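Local coordinates for protein serpin (Taeniopygia guttata, PDB 5HGC) that binds a cortisol-type steroid and probably acts as an inhibitor of serine endopeptidases, at residues A[79-84]-A[121-126]; A[144-149]-A[155-160]; A[189-194]-A[270-275]. All blocks are in the same frame, centred on the assembly; numbering follows the deposited sequence.

Contact 1: residues A[79-84]-A[121-126]; sequences EGFHNL and ALYQLE
Phe-81 sets its CB against the Tyr-123 ring, with CE1 of the tyrosine 3.4 Å from that CB. The two side chains pass at a slant, and OH of Tyr-123 reaches on to Phe-81 CD2, 3.7 Å away. Tyr-123 has CG beside its backbone N and anti to the carbonyl carbon (chi1 -73°), which swings the ring back to helix 74-89 although its CB starts off away from it. There the OH is hydrogen-bonded to ND1 of His-78, one turn before His-82.

This is the packing of the serpin D helix (74-89) against the end of the E helix (113-123). Helix 39-52 closes the buried side, where Ala-47 touches both aromatic side chains. On the outer side the tie is polar: His-82 ND1 donates to the carbonyl O of Leu-122 over 3.1 Å, with 150° at the hydrogen. The oxygen lies in the imidazole plane, at its edge, whereas the donor stands well above the plane of the carbonyl. CG of His-82 is anti to the backbone N (chi1 171°), bringing ND1 across to the other helix. With an alanine here, the Leu-122 carbonyl would probably be left without its imidazole donor, and the outer side of the helix pair would lose its polar tie.

Leu-122 also offers CD2 to His-82 CB, 3.8 Å away, and its side chain comes within about 4 Å of the bound amino sugar. Just beyond, Gln-124 takes a positive phi as the chain leaves the helix for strand 126-130.

Contact 2: residues A[144-149]-A[155-160]; sequences DYIERK and TNLVKD
Ile-146 and Leu-157 meet through terminal methyls, CD1 of Ile-146 lying 3.5 Å from CD2 of Leu-157, and the two side chains cross at about a right angle. Further back, Ile-146 CG1 sits 3.6 Å from Leu-157 CB, so the leucine is touched at its root and at one methyl. CG of Leu-157, anti to the backbone N (chi1 -172°), carries that CD2 methyl over to the isoleucine.

Beside this pair, Thr-155 lies alongside Glu-147, both side chains pointing the same way. Only the threonine methyl does the touching: CG2 runs against the extended glutamate chain, 3.7 Å from CG and 3.6 Å from OE1. No hydrogen bond links the segments; between them there is only van der Waals packing.

A second shell of polar bonds surrounds the pair. Asn-143, just before 144-149, accepts a hydrogen bond from the backbone N of Val-158 at its OD1, which is likely to hold the loop next to the leucine. Ile-146 O is hydrogen-bonded to Thr-150 OG1, near the end of the helix.

The helix is 135-149, the F helix of serpins, and the loop leads back from it to strand 167-176. Ile-146 rests on Phe-172 of that strand, while Leu-157 lies against Ala-170 and against Val-318 of the adjoining parallel strand 316-325, the seam at which serpins can admit their reactive loop.

Contact 3: residues A[189-194]-A[270-275]; sequences EEREFF and NLYFPK
Arg-191 holds its guanidinium over the face of the Tyr-272 ring, CZ standing 4.9 Å from the ring centroid and 23° off the ring normal: a cation-pi contact on the C sheet of the serpin fold. The two planes are not parallel but tilted by about 30°. The strands that carry them are not neighbours. Strand 200-209 runs between 189-194 and 265-283, so the contact is made by side chains reaching across it, without backbone bonds between the two segments. The tyrosine sits on one side of the guanidinium, CE1 lying above one face and displaced toward its rim.

Arg-191 leaves the strand toward Tyr-272 and runs straight as far as CD, where a turn about the CG-CD bond brings the cationic end over the ring. The residue has an alternate conformer, so the contact is certain for this one alone. Tyr-207 of the intervening strand also meets the Tyr-272 ring, its plane turned by about 45°.

Arg-191 NE also forms a salt bridge with OE2 of Glu-350 on strand 348-350; the Glu-350 side chain touches Tyr-272 as well. The closest approach between the two segments remains Arg-191 CD to Tyr-272 CD1, at 4.4 Å.

Overall arrangement
Contacts 1 and 2 are partly buried, whereas contact 3 lies on the surface. Contact 1 joins two helices and mixes aromatic packing with a side-chain-to-backbone hydrogen bond; contact 2 joins a helix to its own following loop by van der Waals contacts, without a hydrogen bond between the segments; contact 3 relies on a charge over an aromatic face, across a strand between. None of the three shares a helix or strand with another, yet contacts 1 and 2 do touch: the side chain of Glu-126, at the start of strand 126-130, meets that of Tyr-145 on helix 135-149. Contact 3 stands apart, on the opposite side of the chain's centre from contact 1, their centres about 39 Å apart.

Contact 1: residues A[79-84]-A[121-126]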
loop_
_atom_site.group_PDB
_atom_site.type_symbol
_atom_site.label_atom_id
_atom_site.label_comp_id
_atom_site.label_asym_id
_atom_site.label_seq_id
_atom_site.Cartn_x
_atom_site.Cartn_y
_atom_site.Cartn_z
ATOM N N GLU A 79 9.456 -2.089 17.416
ATOM C CA GLU A 79 9.274 -3.536 17.629
ATOM C C GLU A 79 8.142 -4.030 16.760
ATOM O O GLU A 79 8.269 -5.087 16.100
ATOM C CB GLU A 79 8.914 -3.822 19.065
ATOM C CG GLU A 79 10.039 -4.442 19.846
ATOM C CD GLU A 79 10.001 -4.044 21.312
ATOM O OE1 GLU A 79 8.887 -3.867 21.885
ATOM O OE2 GLU A 79 11.106 -3.904 21.887
ATOM N N GLY A 80 7.056 -3.230 16.770
ATOM C CA GLY A 80 5.851 -3.432 16.002
ATOM C C GLY A 80 6.164 -3.575 14.533
ATOM O O GLY A 80 5.764 -4.595 13.898
ATOM N N PHE A 81 6.888 -2.577 13.987
ATOM C CA PHE A 81 7.161 -2.579 12.571
ATOM C C PHE A 81 8.166 -3.659 12.235
ATOM O O PHE A 81 8.069 -4.249 11.171
ATOM C CB PHE A 81 7.673 -1.238 12.090
ATOM C CG PHE A 81 6.610 -0.229 11.899
ATOM C CD1 PHE A 81 5.659 -0.372 10.846
ATOM C CD2 PHE A 81 6.535 0.904 12.756
ATOM C CE1 PHE A 81 4.638 0.584 10.692
ATOM C CE2 PHE A 81 5.522 1.864 12.582
ATOM C CZ PHE A 81 4.585 1.709 11.546
ATOM N N HIS A 82 9.124 -3.949 13.122
ATOM C CA HIS A 82 9.984 -5.087 12.794
ATOM C C HIS A 82 9.157 -6.409 12.683
ATOM O O HIS A 82 9.383 -7.325 11.841
ATOM C CB HIS A 82 11.114 -5.264 13.812
ATOM C CG HIS A 82 11.860 -6.536 13.604
ATOM N ND1 HIS A 82 12.689 -6.734 12.516
ATOM C CD2 HIS A 82 11.809 -7.719 14.252
ATOM C CE1 HIS A 82 13.141 -7.976 12.522
ATOM N NE2 HIS A 82 12.641 -8.589 13.576
ATOM N N ASN A 83 8.206 -6.541 13.585
ATOM C CA ASN A 83 7.427 -7.762 13.618
ATOM C C ASN A 83 6.550 -7.815 12.364
ATOM O O ASN A 83 6.455 -8.863 11.702
ATOM C CB ASN A 83 6.642 -7.816 14.924
ATOM C CG ASN A 83 5.773 -9.056 15.076
ATOM O OD1 ASN A 83 4.761 -8.936 15.705
ATOM N ND2 ASN A 83 6.163 -10.226 14.540
ATOM N N LEU A 84 5.974 -6.672 12.015
ATOM C CA LEU A 84 5.200 -6.561 10.804
ATOM C C LEU A 84 5.990 -6.899 9.543
ATOM O O LEU A 84 5.540 -7.752 8.770
ATOM C CB LEU A 84 4.594 -5.164 10.743
ATOM C CG LEU A 84 3.654 -4.742 9.631
ATOM C CD1 LEU A 84 2.464 -5.720 9.514
ATOM C CD2 LEU A 84 3.220 -3.357 10.063
ATOM N N ALA A 121 18.642 -4.032 11.076
ATOM C CA ALA A 121 18.099 -5.069 11.956
ATOM C C ALA A 121 16.603 -4.913 12.027
ATOM O O ALA A 121 15.892 -5.901 11.855
ATOM C CB ALA A 121 18.716 -5.006 13.369
ATOM N N LEU A 122 16.123 -3.684 12.232
ATOM C CA LEU A 122 14.692 -3.469 12.410
ATOM C C LEU A 122 13.879 -3.473 11.121
ATOM O O LEU A 122 12.766 -3.986 11.085
ATOM C CB LEU A 122 14.412 -2.199 13.199
ATOM C CG LEU A 122 14.785 -2.221 14.677
ATOM C CD1 LEU A 122 14.742 -0.783 15.237
ATOM C CD2 LEU A 122 13.830 -3.135 15.436
ATOM N N TYR A 123 14.444 -2.907 10.062
ATOM C CA TYR A 123 13.654 -2.475 8.930
ATOM C C TYR A 123 14.232 -3.037 7.681
ATOM O O TYR A 123 13.805 -2.670 6.600
ATOM C CB TYR A 123 13.593 -0.951 8.840
ATOM C CG TYR A 123 12.710 -0.317 9.897
ATOM C CD1 TYR A 123 11.306 -0.344 9.772
ATOM C CD2 TYR A 123 13.251 0.289 11.028
ATOM C CE1 TYR A 123 10.476 0.191 10.763
ATOM C CE2 TYR A 123 12.442 0.850 12.004
ATOM C CZ TYR A 123 11.051 0.781 11.887
ATOM O OH TYR A 123 10.228 1.339 12.845
ATOM N N GLN A 124 15.227 -3.920 7.794
ATOM C CA GLN A 124 15.912 -4.438 6.582
ATOM C C GLN A 124 16.368 -3.321 5.587
ATOM O O GLN A 124 16.335 -3.531 4.386
ATOM C CB GLN A 124 15.065 -5.486 5.830
ATOM C CG GLN A 124 14.181 -6.475 6.637
ATOM C CD GLN A 124 13.172 -7.279 5.730
ATOM O OE1 GLN A 124 12.703 -6.792 4.662
ATOM N NE2 GLN A 124 12.830 -8.506 6.164
ATOM N N LEU A 125 16.750 -2.143 6.071
ATOM C CA LEU A 125 17.227 -1.063 5.204
ATOM C C LEU A 125 18.501 -1.416 4.431
ATOM O O LEU A 125 19.521 -1.934 4.998
ATOM C CB LEU A 125 17.491 0.216 6.002
ATOM C CG LEU A 125 18.251 1.311 5.213
ATOM C CD1 LEU A 125 17.351 1.915 4.151
ATOM C CD2 LEU A 125 18.809 2.427 6.105
ATOM N N GLU A 126 18.440 -1.111 3.133
ATOM C CA GLU A 126 19.672 -1.018 2.322
ATOM C C GLU A 126 19.927 0.440 2.077
ATOM O O GLU A 126 19.013 1.127 1.595
ATOM C CB GLU A 126 19.548 -1.724 0.969
ATOM C CG GLU A 126 19.319 -3.206 1.165
ATOM C CD GLU A 126 19.322 -4.034 -0.105
ATOM O OE1 GLU A 126 19.054 -3.528 -1.217
ATOM O OE2 GLU A 126 19.620 -5.235 0.008
#

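Contact 2: residues A[144-149]-A[155-160]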
loop_
_atom_site.group_PDB
_atom_site.type_symbol
_atom_site.label_atom_id
_atom_site.label_comp_id
_atom_site.label_asym_id
_atom_site.label_seq_id
_atom_site.Cartn_x
_atom_site.Cartn_y
_atom_site.Cartn_z
ATOM N N ASP A 144 18.097 0.435 -12.070
ATOM C CA ASP A 144 18.599 -0.916 -12.186
ATOM C C ASP A 144 18.472 -1.658 -10.868
ATOM O O ASP A 144 18.228 -2.886 -10.851
ATOM C CB ASP A 144 20.053 -0.913 -12.628
ATOM C CG ASP A 144 20.217 -0.526 -14.103
ATOM O OD1 ASP A 144 19.195 -0.477 -14.847
ATOM O OD2 ASP A 144 21.372 -0.261 -14.507
ATOM N N TYR A 145 18.630 -0.906 -9.774
ATOM C CA TYR A 145 18.547 -1.466 -8.455
ATOM C C TYR A 145 17.117 -1.936 -8.175
ATOM O O TYR A 145 16.909 -3.112 -7.750
ATOM C CB TYR A 145 19.033 -0.474 -7.428
ATOM C CG TYR A 145 18.655 -0.875 -6.049
ATOM C CD1 TYR A 145 19.326 -1.935 -5.385
ATOM C CD2 TYR A 145 17.572 -0.213 -5.378
ATOM C CE1 TYR A 145 18.944 -2.303 -4.102
ATOM C CE2 TYR A 145 17.178 -0.596 -4.109
ATOM C CZ TYR A 145 17.884 -1.625 -3.486
ATOM O OH TYR A 145 17.534 -1.934 -2.234
ATOM N N ILE A 146 16.151 -1.045 -8.447
ATOM C CA ILE A 146 14.714 -1.359 -8.276
ATOM C C ILE A 146 14.325 -2.502 -9.175
ATOM O O ILE A 146 13.624 -3.410 -8.735
ATOM C CB ILE A 146 13.772 -0.169 -8.523
ATOM C CG1 ILE A 146 14.305 1.105 -7.822
ATOM C CG2 ILE A 146 12.338 -0.491 -8.077
ATOM C CD1 ILE A 146 14.332 1.103 -6.299
ATOM N N GLU A 147 14.809 -2.484 -10.408
ATOM C CA GLU A 147 14.494 -3.543 -11.328
ATOM C C GLU A 147 15.018 -4.904 -10.875
ATOM O O GLU A 147 14.305 -5.913 -10.961
ATOM C CB GLU A 147 15.000 -3.205 -12.717
ATOM C CG GLU A 147 14.759 -4.311 -13.735
ATOM C CD GLU A 147 15.174 -3.869 -15.114
ATOM O OE1 GLU A 147 15.479 -2.656 -15.273
ATOM O OE2 GLU A 147 15.188 -4.726 -16.029
ATOM N N ARG A 148 16.243 -4.926 -10.383
ATOM C CA ARG A 148 16.870 -6.182 -10.058
ATOM C C ARG A 148 16.221 -6.751 -8.795
ATOM O O ARG A 148 15.984 -7.961 -8.681
ATOM C CB ARG A 148 18.383 -5.994 -9.896
ATOM C CG ARG A 148 19.107 -7.304 -9.803
ATOM C CD ARG A 148 20.549 -7.229 -10.246
ATOM N NE ARG A 148 21.101 -8.588 -10.207
ATOM C CZ ARG A 148 22.354 -8.952 -10.503
ATOM N NH1 ARG A 148 23.301 -8.077 -10.895
ATOM N NH2 ARG A 148 22.661 -10.239 -10.399
ATOM N N LYS A 149 15.912 -5.843 -7.875
ATOM C CA LYS A 149 15.363 -6.138 -6.558
ATOM C C LYS A 149 13.945 -6.738 -6.740
ATOM O O LYS A 149 13.526 -7.581 -5.960
ATOM C CB LYS A 149 15.375 -4.819 -5.742
ATOM C CG LYS A 149 15.667 -4.845 -4.246
ATOM C CD LYS A 149 16.599 -5.942 -3.763
ATOM C CE LYS A 149 16.970 -5.760 -2.296
ATOM N NZ LYS A 149 16.016 -6.049 -1.171
ATOM N N THR A 155 10.382 -1.111 -12.724
ATOM C CA THR A 155 11.547 -0.439 -13.317
ATOM C C THR A 155 11.277 1.076 -13.183
ATOM O O THR A 155 10.173 1.499 -12.790
ATOM C CB THR A 155 11.685 -0.832 -14.807
ATOM O OG1 THR A 155 10.463 -0.503 -15.453
ATOM C CG2 THR A 155 11.900 -2.354 -15.025
ATOM N N ASN A 156 12.258 1.898 -13.512
ATOM C CA ASN A 156 12.019 3.368 -13.618
ATOM C C ASN A 156 11.384 4.037 -12.425
ATOM O O ASN A 156 10.483 4.872 -12.615
ATOM C CB ASN A 156 11.177 3.772 -14.847
ATOM C CG ASN A 156 11.789 3.336 -16.165
ATOM O OD1 ASN A 156 13.021 3.233 -16.315
ATOM N ND2 ASN A 156 10.921 3.083 -17.147
ATOM N N LEU A 157 11.868 3.708 -11.226
ATOM C CA LEU A 157 11.527 4.454 -10.028
ATOM C C LEU A 157 11.713 5.978 -10.139
ATOM O O LEU A 157 10.794 6.724 -9.797
ATOM C CB LEU A 157 12.280 3.927 -8.800
ATOM C CG LEU A 157 11.843 4.536 -7.435
ATOM C CD1 LEU A 157 10.449 4.098 -6.986
ATOM C CD2 LEU A 157 12.849 4.296 -6.312
ATOM N N VAL A 158 12.891 6.448 -10.564
ATOM C CA VAL A 158 13.170 7.906 -10.621
ATOM C C VAL A 158 13.560 8.351 -12.045
ATOM O O VAL A 158 14.071 7.526 -12.809
ATOM C CB VAL A 158 14.268 8.319 -9.612
ATOM C CG1 VAL A 158 13.735 8.262 -8.195
ATOM C CG2 VAL A 158 15.499 7.433 -9.742
ATOM N N LYS A 159 13.310 9.626 -12.381
ATOM C CA LYS A 159 13.604 10.257 -13.699
ATOM C C LYS A 159 13.925 11.707 -13.374
ATOM O O LYS A 159 13.242 12.304 -12.524
ATOM C CB LYS A 159 12.394 10.227 -14.676
ATOM N N ASP A 160 14.950 12.272 -14.027
ATOM C CA ASP A 160 15.388 13.685 -13.792
ATOM C C ASP A 160 15.554 14.045 -12.292
ATOM O O ASP A 160 14.672 14.729 -11.712
ATOM C CB ASP A 160 14.413 14.704 -14.450
ATOM C CG ASP A 160 14.311 14.555 -15.970
ATOM O OD1 ASP A 160 15.349 14.360 -16.656
ATOM O OD2 ASP A 160 13.168 14.651 -16.479
#

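Contact 3: residues A[189-194]-A[270-275]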
loop_
_atom_site.group_PDB
_atom_site.type_symbol
_atom_site.label_atom_id
_atom_site.label_comp_id
_atom_site.label_asym_id
_atom_site.label_seq_id
_atom_site.Cartn_x
_atom_site.Cartn_y
_atom_site.Cartn_z
ATOM N N GLU A 189 -13.679 -12.873 -20.775
ATOM C CA GLU A 189 -14.051 -12.310 -22.075
ATOM C C GLU A 189 -13.930 -10.812 -21.963
ATOM O O GLU A 189 -14.174 -10.258 -20.878
ATOM C CB GLU A 189 -15.543 -12.575 -22.429
ATOM C CG GLU A 189 -16.131 -13.971 -22.185
ATOM C CD GLU A 189 -15.546 -15.105 -23.063
ATOM O OE1 GLU A 189 -15.764 -16.299 -22.699
ATOM O OE2 GLU A 189 -14.881 -14.834 -24.108
ATOM N N GLU A 190 -13.541 -10.147 -23.047
ATOM C CA GLU A 190 -13.439 -8.692 -22.997
ATOM C C GLU A 190 -14.837 -8.119 -22.938
ATOM O O GLU A 190 -15.706 -8.527 -23.705
ATOM C CB GLU A 190 -12.560 -8.069 -24.117
ATOM C CG GLU A 190 -13.068 -8.122 -25.560
ATOM C CD GLU A 190 -12.538 -6.975 -26.423
ATOM O OE1 GLU A 190 -13.225 -6.596 -27.394
ATOM O OE2 GLU A 190 -11.444 -6.438 -26.128
ATOM N N ARG A 191 -15.040 -7.231 -21.967
ATOM C CA ARG A 191 -16.309 -6.587 -21.698
ATOM C C ARG A 191 -16.046 -5.123 -21.439
ATOM O O ARG A 191 -14.898 -4.708 -21.311
ATOM C CB ARG A 191 -16.990 -7.208 -20.474
ATOM C CG ARG A 191 -17.686 -8.540 -20.741
ATOM C CD ARG A 191 -18.275 -9.128 -19.466
ATOM N NE ARG A 191 -19.497 -8.451 -19.037
ATOM C CZ ARG A 191 -20.725 -8.889 -19.282
ATOM N NH1 ARG A 191 -21.774 -8.209 -18.834
ATOM N NH2 ARG A 191 -20.897 -10.013 -19.959
ATOM N N GLU A 192 -17.117 -4.360 -21.345
ATOM C CA GLU A 192 -17.013 -2.956 -21.269
ATOM C C GLU A 192 -16.888 -2.493 -19.844
ATOM O O GLU A 192 -17.570 -3.014 -18.962
ATOM C CB GLU A 192 -18.234 -2.328 -21.914
ATOM C CG GLU A 192 -18.097 -2.206 -23.422
ATOM C CD GLU A 192 -19.269 -1.489 -24.071
ATOM O OE1 GLU A 192 -20.311 -1.231 -23.395
ATOM O OE2 GLU A 192 -19.132 -1.202 -25.279
ATOM N N PHE A 193 -16.025 -1.488 -19.643
ATOM C CA PHE A 193 -15.812 -0.857 -18.358
ATOM C C PHE A 193 -16.106 0.610 -18.551
ATOM O O PHE A 193 -15.563 1.247 -19.469
ATOM C CB PHE A 193 -14.350 -1.083 -17.861
ATOM C CG PHE A 193 -14.128 -0.631 -16.450
ATOM C CD1 PHE A 193 -13.965 0.729 -16.147
ATOM C CD2 PHE A 193 -14.115 -1.560 -15.403
ATOM C CE1 PHE A 193 -13.825 1.172 -14.839
ATOM C CE2 PHE A 193 -13.979 -1.118 -14.083
ATOM C CZ PHE A 193 -13.819 0.248 -13.804
ATOM N N PHE A 194 -16.917 1.165 -17.656
ATOM C CA PHE A 194 -17.420 2.529 -17.800
ATOM C C PHE A 194 -16.674 3.455 -16.874
ATOM O O PHE A 194 -17.000 3.563 -15.707
ATOM C CB PHE A 194 -18.985 2.601 -17.698
ATOM C CG PHE A 194 -19.674 1.546 -18.561
ATOM C CD1 PHE A 194 -19.795 1.726 -19.962
ATOM C CD2 PHE A 194 -20.089 0.302 -18.000
ATOM C CE1 PHE A 194 -20.344 0.716 -20.775
ATOM C CE2 PHE A 194 -20.638 -0.698 -18.812
ATOM C CZ PHE A 194 -20.769 -0.486 -20.201
ATOM N N ASN A 270 -23.008 -14.523 -9.172
ATOM C CA ASN A 270 -22.207 -14.399 -10.356
ATOM C C ASN A 270 -21.339 -13.191 -10.170
ATOM O O ASN A 270 -21.866 -12.081 -9.877
ATOM C CB ASN A 270 -23.121 -14.202 -11.538
ATOM C CG ASN A 270 -23.944 -15.436 -11.778
ATOM O OD1 ASN A 270 -23.388 -16.522 -11.967
ATOM N ND2 ASN A 270 -25.258 -15.311 -11.651
ATOM N N LEU A 271 -20.025 -13.419 -10.286
ATOM C CA LEU A 271 -19.022 -12.385 -10.004
ATOM C C LEU A 271 -18.227 -12.136 -11.258
ATOM O O LEU A 271 -17.689 -13.088 -11.873
ATOM C CB LEU A 271 -18.113 -12.729 -8.817
ATOM C CG LEU A 271 -17.162 -11.606 -8.365
ATOM C CD1 LEU A 271 -17.833 -10.302 -7.913
ATOM C CD2 LEU A 271 -16.241 -12.161 -7.269
ATOM N N TYR A 272 -18.212 -10.859 -11.631
ATOM C CA TYR A 272 -17.467 -10.380 -12.742
ATOM C C TYR A 272 -16.476 -9.368 -12.213
ATOM O O TYR A 272 -16.842 -8.382 -11.549
ATOM C CB TYR A 272 -18.386 -9.744 -13.783
ATOM C CG TYR A 272 -19.220 -10.734 -14.543
ATOM C CD1 TYR A 272 -18.737 -11.334 -15.714
ATOM C CD2 TYR A 272 -20.503 -11.065 -14.105
ATOM C CE1 TYR A 272 -19.502 -12.250 -16.418
ATOM C CE2 TYR A 272 -21.273 -11.970 -14.800
ATOM C CZ TYR A 272 -20.770 -12.558 -15.952
ATOM O OH TYR A 272 -21.532 -13.487 -16.608
ATOM N N PHE A 273 -15.208 -9.616 -12.502
ATOM C CA PHE A 273 -14.134 -8.785 -11.957
ATOM C C PHE A 273 -13.013 -8.657 -12.952
ATOM O O PHE A 273 -12.623 -9.645 -13.512
ATOM C CB PHE A 273 -13.617 -9.325 -10.626
ATOM C CG PHE A 273 -12.744 -8.353 -9.914
ATOM C CD1 PHE A 273 -13.282 -7.200 -9.368
ATOM C CD2 PHE A 273 -11.369 -8.553 -9.846
ATOM C CE1 PHE A 273 -12.491 -6.266 -8.723
ATOM C CE2 PHE A 273 -10.540 -7.616 -9.208
ATOM C CZ PHE A 273 -11.106 -6.465 -8.640
ATOM N N PRO A 274 -12.507 -7.442 -13.202
ATOM C CA PRO A 274 -11.512 -7.342 -14.295
ATOM C C PRO A 274 -10.125 -8.026 -14.004
ATOM O O PRO A 274 -9.657 -7.994 -12.870
ATOM C CB PRO A 274 -11.345 -5.838 -14.466
ATOM C CG PRO A 274 -11.735 -5.240 -13.173
ATOM C CD PRO A 274 -12.815 -6.122 -12.621
ATOM N N LYS A 275 -9.556 -8.708 -15.002
ATOM C CA LYS A 275 -8.141 -9.022 -15.045
ATOM C C LYS A 275 -7.419 -7.744 -15.429
ATOM O O LYS A 275 -7.640 -7.221 -16.503
ATOM C CB LYS A 275 -7.853 -10.106 -16.079
ATOM C CG LYS A 275 -6.365 -10.355 -16.322
ATOM C CD LYS A 275 -6.091 -11.430 -17.367
ATOM C CE LYS A 275 -4.785 -11.157 -18.111
ATOM N NZ LYS A 275 -4.457 -12.308 -18.985
#